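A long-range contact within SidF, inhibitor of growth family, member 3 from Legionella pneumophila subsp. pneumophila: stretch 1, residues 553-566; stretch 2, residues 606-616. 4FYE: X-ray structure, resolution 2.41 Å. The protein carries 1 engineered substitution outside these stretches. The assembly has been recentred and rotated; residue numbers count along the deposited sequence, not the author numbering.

Stretch 1 553-566: IDALRKAYYTEHKG
Stretch 2 (606-616) LTQAQELYYEN

The two stretches form a steeply crossed helix-helix contact in which one tyrosine from each helix inserts between side chains of the other and a single tyrosine-aspartate hydrogen bond adds the polar link. Stretch 1 is helical throughout, part of a helix that extends beyond it in both directions; stretch 2 enters already helical and runs as helix through its Tyr-561-facing turns. Their axes approach to 10.6 Å with 112° between N-to-C directions, and the backbones come nearest where Lys-558 CA lies 5.8 Å from Tyr-614 CA. The contact buries 485 Å² in total.

Tyr-561 (chi1 172°, t; chi2 73°) points toward stretch 2 and fits among Thr-607, Gln-610, Glu-611 and Tyr-614. Gln-610 CB covers one face of its ring, 4.2 Å from the centroid, in a CH-pi contact. The phenol reaches the helix surface, where Tyr-561 OH lies 2.9 Å from Glu-611 CB; its 3.5 Å approach to Glu-611 N has too poor an angle for a hydrogen bond.

Tyr-614 (chi1 -66°, m; chi2 -63°) reciprocates, sitting among Asp-554, Arg-557, Lys-558 and Tyr-561. Lys-558 CA stands 4.2 Å from its ring centroid, off-centre, while Tyr-614 OH comes within 3.2 Å of Arg-557 CB. The guanidinium of Arg-557 leads away to partners elsewhere in the structure. The two tyrosine rings lie obliquely, centroids 5.8 Å apart and planes at 32°, with Tyr-561 CD2 3.9 Å from Tyr-614 CB.

At the N-terminal end of stretch 1, Tyr-613 (chi1 172°, t; chi2 67°) donates from OH to Asp-554 OD1 at 3.2 Å, pairing a phenol with a carboxylate. Beyond Tyr-614, Asn-616 takes positive phi (56/43) in a Schellman motif, its N bonding to Tyr-613 O at 3.0 Å.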

ATOM      1  N   ILE A 553      -1.516  30.518  -2.425  1.00 83.31           N
ATOM      2  CA  ILE A 553      -2.681  30.057  -1.669  1.00 82.91           C
ATOM      3  C   ILE A 553      -2.283  29.555  -0.269  1.00 83.17           C
ATOM      4  O   ILE A 553      -2.918  29.882   0.745  1.00 86.55           O
ATOM      5  CB  ILE A 553      -3.473  29.015  -2.468  1.00 82.24           C
ATOM      6  CG1 ILE A 553      -4.095  29.725  -3.674  1.00 80.84           C
ATOM      7  CG2 ILE A 553      -4.494  28.299  -1.579  1.00 79.76           C
ATOM      8  CD1 ILE A 553      -4.865  28.860  -4.648  1.00 77.51           C
ATOM      9  N   ASP A 554      -1.202  28.794  -0.235  1.00 79.91           N
ATOM     10  CA  ASP A 554      -0.616  28.280   0.991  1.00 80.68           C
ATOM     11  C   ASP A 554      -0.417  29.363   2.060  1.00 83.68           C
ATOM     12  O   ASP A 554      -0.927  29.246   3.180  1.00 80.30           O
ATOM     13  CB  ASP A 554       0.739  27.666   0.635  1.00 81.91           C
ATOM     14  CG  ASP A 554       1.064  26.467   1.471  1.00 80.60           C
ATOM     15  OD1 ASP A 554       2.233  26.370   1.882  1.00 83.96           O
ATOM     16  OD2 ASP A 554       0.155  25.632   1.712  1.00 81.06           O
ATOM     17  N   ALA A 555       0.316  30.415   1.683  1.00 85.29           N
ATOM     18  CA  ALA A 555       0.548  31.601   2.526  1.00 90.43           C
ATOM     19  C   ALA A 555      -0.701  32.077   3.254  1.00 91.61           C
ATOM     20  O   ALA A 555      -0.686  32.287   4.474  1.00 90.75           O
ATOM     21  CB  ALA A 555       1.103  32.742   1.680  1.00 88.71           C
ATOM     22  N   LEU A 556      -1.773  32.237   2.485  1.00 90.37           N
ATOM     23  CA  LEU A 556      -3.035  32.714   3.017  1.00 92.15           C
ATOM     24  C   LEU A 556      -3.752  31.666   3.857  1.00 90.65           C
ATOM     25  O   LEU A 556      -4.378  31.988   4.866  1.00 93.64           O
ATOM     26  CB  LEU A 556      -3.938  33.194   1.889  1.00 90.82           C
ATOM     27  CG  LEU A 556      -3.489  34.526   1.260  1.00 99.21           C
ATOM     28  CD1 LEU A 556      -4.241  34.695  -0.045  1.00 95.90           C
ATOM     29  CD2 LEU A 556      -3.670  35.748   2.170  1.00 93.79           C
ATOM     30  N   ARG A 557      -3.655  30.405   3.478  1.00 86.17           N
ATOM     31  CA  ARG A 557      -4.243  29.394   4.346  1.00 84.68           C
ATOM     32  C   ARG A 557      -3.497  29.392   5.675  1.00 83.34           C
ATOM     33  O   ARG A 557      -4.099  29.318   6.757  1.00 84.03           O
ATOM     34  CB  ARG A 557      -4.304  28.029   3.661  1.00 82.04           C
ATOM     35  CG  ARG A 557      -5.684  27.768   3.017  1.00 87.84           C
ATOM     36  CD  ARG A 557      -5.645  27.197   1.594  1.00 86.46           C
ATOM     37  NE  ARG A 557      -6.996  26.855   1.153  1.00 88.10           N
ATOM     38  CZ  ARG A 557      -7.339  26.357  -0.034  1.00 85.01           C
ATOM     39  NH1 ARG A 557      -6.446  26.116  -0.974  1.00 86.77           N
ATOM     40  NH2 ARG A 557      -8.610  26.099  -0.285  1.00 87.25           N
ATOM     41  N   LYS A 558      -2.189  29.559   5.577  1.00 82.44           N
ATOM     42  CA  LYS A 558      -1.309  29.447   6.725  1.00 83.35           C
ATOM     43  C   LYS A 558      -1.681  30.543   7.733  1.00 85.13           C
ATOM     44  O   LYS A 558      -2.005  30.268   8.888  1.00 82.13           O
ATOM     45  CB  LYS A 558       0.146  29.548   6.248  1.00 81.02           C
ATOM     46  CG  LYS A 558       1.237  29.485   7.317  1.00 81.00           C
ATOM     47  CD  LYS A 558       2.595  29.363   6.622  1.00 79.69           C
ATOM     48  CE  LYS A 558       3.634  28.558   7.393  1.00 71.11           C
ATOM     49  NZ  LYS A 558       4.284  29.419   8.389  1.00 74.24           N
ATOM     50  N   ALA A 559      -1.681  31.785   7.284  1.00 92.03           N
ATOM     51  CA  ALA A 559      -2.045  32.881   8.179  1.00 94.58           C
ATOM     52  C   ALA A 559      -3.477  32.732   8.712  1.00 93.97           C
ATOM     53  O   ALA A 559      -3.756  33.123   9.854  1.00 94.03           O
ATOM     54  CB  ALA A 559      -1.873  34.226   7.490  1.00 97.98           C
ATOM     55  N   TYR A 560      -4.378  32.179   7.891  1.00 90.97           N
ATOM     56  CA  TYR A 560      -5.762  32.009   8.318  1.00 90.48           C
ATOM     57  C   TYR A 560      -5.844  30.944   9.396  1.00 93.40           C
ATOM     58  O   TYR A 560      -6.512  31.136  10.418  1.00100.61           O
ATOM     59  CB  TYR A 560      -6.619  31.582   7.156  1.00 90.98           C
ATOM     60  CG  TYR A 560      -8.072  31.374   7.512  1.00 92.63           C
ATOM     61  CD1 TYR A 560      -8.492  30.187   8.096  1.00 86.51           C
ATOM     62  CD2 TYR A 560      -9.039  32.378   7.251  1.00 95.36           C
ATOM     63  CE1 TYR A 560      -9.815  29.979   8.424  1.00 91.86           C
ATOM     64  CE2 TYR A 560     -10.377  32.185   7.572  1.00 94.83           C
ATOM     65  CZ  TYR A 560     -10.767  30.979   8.158  1.00 98.30           C
ATOM     66  OH  TYR A 560     -12.094  30.725   8.478  1.00 95.82           O
ATOM     67  N   TYR A 561      -5.154  29.830   9.181  1.00 86.69           N
ATOM     68  CA  TYR A 561      -5.203  28.737  10.136  1.00 85.31           C
ATOM     69  C   TYR A 561      -4.641  29.163  11.478  1.00 87.59           C
ATOM     70  O   TYR A 561      -5.174  28.815  12.529  1.00 84.46           O
ATOM     71  CB  TYR A 561      -4.430  27.521   9.629  1.00 84.34           C
ATOM     72  CG  TYR A 561      -4.301  26.453  10.686  1.00 82.41           C
ATOM     73  CD1 TYR A 561      -5.389  25.680  11.043  1.00 80.11           C
ATOM     74  CD2 TYR A 561      -3.108  26.246  11.350  1.00 82.53           C
ATOM     75  CE1 TYR A 561      -5.287  24.716  12.020  1.00 79.29           C
ATOM     76  CE2 TYR A 561      -3.000  25.286  12.330  1.00 84.11           C
ATOM     77  CZ  TYR A 561      -4.094  24.524  12.656  1.00 81.00           C
ATOM     78  OH  TYR A 561      -3.999  23.568  13.626  1.00 83.22           O
ATOM     79  N   THR A 562      -3.559  29.921  11.438  1.00 91.36           N
ATOM     80  CA  THR A 562      -2.919  30.335  12.667  1.00101.69           C
ATOM     81  C   THR A 562      -3.876  31.181  13.480  1.00107.70           C
ATOM     82  O   THR A 562      -3.973  31.028  14.691  1.00110.69           O
ATOM     83  CB  THR A 562      -1.664  31.164  12.384  1.00104.34           C
ATOM     84  OG1 THR A 562      -1.040  30.689  11.186  1.00105.49           O
ATOM     85  CG2 THR A 562      -0.697  31.045  13.529  1.00101.80           C
ATOM     86  N   GLU A 563      -4.578  32.081  12.804  1.00107.03           N
ATOM     87  CA  GLU A 563      -5.569  32.922  13.456  1.00111.76           C
ATOM     88  C   GLU A 563      -6.779  32.175  14.009  1.00106.61           C
ATOM     89  O   GLU A 563      -7.232  32.447  15.114  1.00101.70           O
ATOM     90  CB  GLU A 563      -6.045  34.003  12.487  1.00121.01           C
ATOM     91  CG  GLU A 563      -5.401  35.359  12.701  1.00123.30           C
ATOM     92  CD  GLU A 563      -6.425  36.464  12.825  1.00128.96           C
ATOM     93  OE1 GLU A 563      -7.341  36.329  13.660  1.00130.09           O
ATOM     94  OE2 GLU A 563      -6.316  37.464  12.085  1.00126.74           O
ATOM     95  N   HIS A 564      -7.306  31.239  13.232  1.00100.47           N
ATOM     96  CA  HIS A 564      -8.578  30.629  13.565  1.00100.79           C
ATOM     97  C   HIS A 564      -8.506  29.314  14.261  1.00 96.47           C
ATOM     98  O   HIS A 564      -9.544  28.727  14.621  1.00 92.77           O
ATOM     99  CB  HIS A 564      -9.425  30.510  12.316  1.00 98.16           C
ATOM    100  CG  HIS A 564      -9.480  31.778  11.514  1.00108.97           C
ATOM    101  ND1 HIS A 564     -10.417  32.717  11.713  1.00115.27           N
ATOM    102  CD2 HIS A 564      -8.655  32.254  10.503  1.00108.24           C
ATOM    103  CE1 HIS A 564     -10.213  33.737  10.864  1.00116.70           C
ATOM    104  NE2 HIS A 564      -9.133  33.452  10.126  1.00115.30           N
ATOM    105  N   LYS A 565      -7.298  28.844  14.510  1.00 93.32           N
ATOM    106  CA  LYS A 565      -7.114  27.472  14.921  1.00 93.88           C
ATOM    107  C   LYS A 565      -7.854  27.185  16.211  1.00 91.31           C
ATOM    108  O   LYS A 565      -8.464  26.135  16.355  1.00 87.24           O
ATOM    109  CB  LYS A 565      -5.628  27.178  15.090  1.00 95.02           C
ATOM    110  CG  LYS A 565      -5.237  26.742  16.488  1.00 96.80           C
ATOM    111  CD  LYS A 565      -3.875  27.295  16.868  1.00104.28           C
ATOM    112  CE  LYS A 565      -3.955  28.754  17.292  1.00103.48           C
ATOM    113  NZ  LYS A 565      -2.885  29.576  16.662  1.00 95.20           N
ATOM    114  N   GLY A 566      -7.825  28.129  17.138  1.00 95.99           N
ATOM    115  CA  GLY A 566      -8.422  27.910  18.439  1.00 95.32           C
ATOM    116  C   GLY A 566      -9.911  27.657  18.362  1.00100.44           C
ATOM    117  O   GLY A 566     -10.441  26.813  19.078  1.00 97.56           O
ATOM    118  N   LEU A 606      -8.986  16.525   8.435  1.00 62.96           N
ATOM    119  CA  LEU A 606      -8.379  17.701   7.832  1.00 64.12           C
ATOM    120  C   LEU A 606      -7.728  18.632   8.883  1.00 65.52           C
ATOM    121  O   LEU A 606      -6.563  18.988   8.789  1.00 65.22           O
ATOM    122  CB  LEU A 606      -9.426  18.468   7.068  1.00 67.70           C
ATOM    123  CG  LEU A 606      -8.986  19.228   5.806  1.00 73.16           C
ATOM    124  CD1 LEU A 606      -9.769  20.550   5.768  1.00 67.04           C
ATOM    125  CD2 LEU A 606      -7.479  19.437   5.615  1.00 68.63           C
ATOM    126  N   THR A 607      -8.471  19.043   9.889  1.00 62.26           N
ATOM    127  CA  THR A 607      -7.906  20.050  10.769  1.00 68.42           C
ATOM    128  C   THR A 607      -6.662  19.558  11.486  1.00 66.29           C
ATOM    129  O   THR A 607      -5.788  20.330  11.820  1.00 69.78           O
ATOM    130  CB  THR A 607      -8.928  20.519  11.790  1.00 68.75           C
ATOM    131  OG1 THR A 607      -9.394  19.383  12.515  1.00 73.79           O
ATOM    132  CG2 THR A 607     -10.076  21.130  11.077  1.00 70.08           C
ATOM    133  N   GLN A 608      -6.564  18.264  11.692  1.00 65.05           N
ATOM    134  CA  GLN A 608      -5.415  17.741  12.392  1.00 64.85           C
ATOM    135  C   GLN A 608      -4.229  17.703  11.489  1.00 58.01           C
ATOM    136  O   GLN A 608      -3.112  17.886  11.955  1.00 57.62           O
ATOM    137  CB  GLN A 608      -5.685  16.358  12.920  1.00 66.07           C
ATOM    138  CG  GLN A 608      -6.879  16.308  13.827  1.00 72.09           C
ATOM    139  CD  GLN A 608      -6.590  16.932  15.163  1.00 82.66           C
ATOM    140  OE1 GLN A 608      -5.614  16.548  15.820  1.00 81.29           O
ATOM    141  NE2 GLN A 608      -7.442  17.898  15.587  1.00 78.71           N
ATOM    142  N   ALA A 609      -4.472  17.500  10.201  1.00 51.94           N
ATOM    143  CA  ALA A 609      -3.400  17.546   9.234  1.00 49.44           C
ATOM    144  C   ALA A 609      -2.876  18.982   9.071  1.00 55.25           C
ATOM    145  O   ALA A 609      -1.654  19.240   8.988  1.00 55.22           O
ATOM    146  CB  ALA A 609      -3.853  16.947   7.942  1.00 44.93           C
ATOM    147  N   GLN A 610      -3.795  19.928   9.136  1.00 55.40           N
ATOM    148  CA  GLN A 610      -3.432  21.310   9.039  1.00 60.09           C
ATOM    149  C   GLN A 610      -2.514  21.697  10.143  1.00 62.06           C
ATOM    150  O   GLN A 610      -1.534  22.399   9.889  1.00 62.04           O
ATOM    151  CB  GLN A 610      -4.677  22.203   9.033  1.00 65.24           C
ATOM    152  CG  GLN A 610      -5.488  22.010   7.767  1.00 65.14           C
ATOM    153  CD  GLN A 610      -6.781  22.792   7.768  1.00 73.07           C
ATOM    154  OE1 GLN A 610      -7.194  23.342   6.732  1.00 69.02           O
ATOM    155  NE2 GLN A 610      -7.438  22.839   8.923  1.00 72.57           N
ATOM    156  N   GLU A 611      -2.795  21.239  11.365  1.00 63.78           N
ATOM    157  CA  GLU A 611      -1.947  21.630  12.488  1.00 61.89           C
ATOM    158  C   GLU A 611      -0.492  21.178  12.224  1.00 63.21           C
ATOM    159  O   GLU A 611       0.465  21.954  12.398  1.00 61.72           O
ATOM    160  CB  GLU A 611      -2.471  21.100  13.839  1.00 63.09           C
ATOM    161  CG  GLU A 611      -1.419  21.262  14.951  1.00 71.96           C
ATOM    162  CD  GLU A 611      -1.644  20.416  16.204  1.00 82.68           C
ATOM    163  OE1 GLU A 611      -2.678  20.647  16.884  1.00 82.61           O
ATOM    164  OE2 GLU A 611      -0.758  19.544  16.529  1.00 88.96           O
ATOM    165  N   LEU A 612      -0.340  19.920  11.774  1.00 61.96           N
ATOM    166  CA  LEU A 612       0.971  19.291  11.622  1.00 57.30           C
ATOM    167  C   LEU A 612       1.714  19.928  10.450  1.00 60.77           C
ATOM    168  O   LEU A 612       2.957  19.991  10.421  1.00 62.16           O
ATOM    169  CB  LEU A 612       0.808  17.799  11.385  1.00 54.46           C
ATOM    170  CG  LEU A 612       0.896  16.710  12.495  1.00 60.12           C
ATOM    171  CD1 LEU A 612       1.439  17.134  13.881  1.00 55.54           C
ATOM    172  CD2 LEU A 612      -0.411  15.970  12.640  1.00 52.91           C
ATOM    173  N   TYR A 613       0.945  20.400   9.473  1.00 59.29           N
ATOM    174  CA  TYR A 613       1.537  20.866   8.232  1.00 59.15           C
ATOM    175  C   TYR A 613       1.898  22.345   8.399  1.00 62.98           C
ATOM    176  O   TYR A 613       3.064  22.724   8.241  1.00 64.88           O
ATOM    177  CB  TYR A 613       0.615  20.605   6.999  1.00 56.87           C
ATOM    178  CG  TYR A 613       1.140  21.256   5.731  1.00 57.14           C
ATOM    179  CD1 TYR A 613       2.335  20.822   5.131  1.00 54.02           C
ATOM    180  CD2 TYR A 613       0.490  22.380   5.193  1.00 61.83           C
ATOM    181  CE1 TYR A 613       2.842  21.463   4.018  1.00 56.33           C
ATOM    182  CE2 TYR A 613       0.978  23.044   4.073  1.00 59.33           C
ATOM    183  CZ  TYR A 613       2.143  22.580   3.481  1.00 62.16           C
ATOM    184  OH  TYR A 613       2.589  23.265   2.363  1.00 63.34           O
ATOM    185  N   TYR A 614       0.918  23.159   8.767  1.00 61.16           N
ATOM    186  CA  TYR A 614       1.153  24.589   8.859  1.00 66.25           C
ATOM    187  C   TYR A 614       2.132  24.978   9.975  1.00 68.26           C
ATOM    188  O   TYR A 614       2.978  25.839   9.743  1.00 71.53           O
ATOM    189  CB  TYR A 614      -0.161  25.379   8.904  1.00 64.83           C
ATOM    190  CG  TYR A 614      -0.959  25.288   7.614  1.00 62.38           C
ATOM    191  CD1 TYR A 614      -0.432  25.785   6.425  1.00 65.48           C
ATOM    192  CD2 TYR A 614      -2.250  24.756   7.583  1.00 61.33           C
ATOM    193  CE1 TYR A 614      -1.149  25.728   5.242  1.00 64.65           C
ATOM    194  CE2 TYR A 614      -2.984  24.700   6.390  1.00 63.36           C
ATOM    195  CZ  TYR A 614      -2.423  25.187   5.221  1.00 64.16           C
ATOM    196  OH  TYR A 614      -3.065  25.132   3.989  1.00 65.82           O
ATOM    197  N   GLU A 615       2.039  24.331  11.142  1.00 68.55           N
ATOM    198  CA  GLU A 615       3.012  24.482  12.278  1.00 67.63           C
ATOM    199  C   GLU A 615       4.342  23.748  12.034  1.00 64.89           C
ATOM    200  O   GLU A 615       5.288  23.857  12.806  1.00 60.20           O
ATOM    201  CB  GLU A 615       2.402  23.979  13.591  1.00 69.22           C
ATOM    202  CG  GLU A 615       1.168  24.770  13.994  1.00 73.87           C
ATOM    203  CD  GLU A 615       0.643  24.459  15.392  1.00 81.67           C
ATOM    204  OE1 GLU A 615       1.301  23.702  16.151  1.00 83.66           O
ATOM    205  OE2 GLU A 615      -0.443  25.001  15.747  1.00 86.82           O
ATOM    206  N   ASN A 616       4.398  22.994  10.936  1.00 63.33           N
ATOM    207  CA  ASN A 616       5.622  22.347  10.537  1.00 60.38           C
ATOM    208  C   ASN A 616       6.140  21.467  11.667  1.00 60.18           C
ATOM    209  O   ASN A 616       7.342  21.391  11.946  1.00 62.55           O
ATOM    210  CB  ASN A 616       6.634  23.414  10.080  1.00 62.32           C
ATOM    211  CG  ASN A 616       7.887  22.828   9.443  1.00 63.67           C
ATOM    212  OD1 ASN A 616       8.952  23.424   9.603  1.00 66.04           O
ATOM    213  ND2 ASN A 616       7.793  21.652   8.759  1.00 54.77           N
TER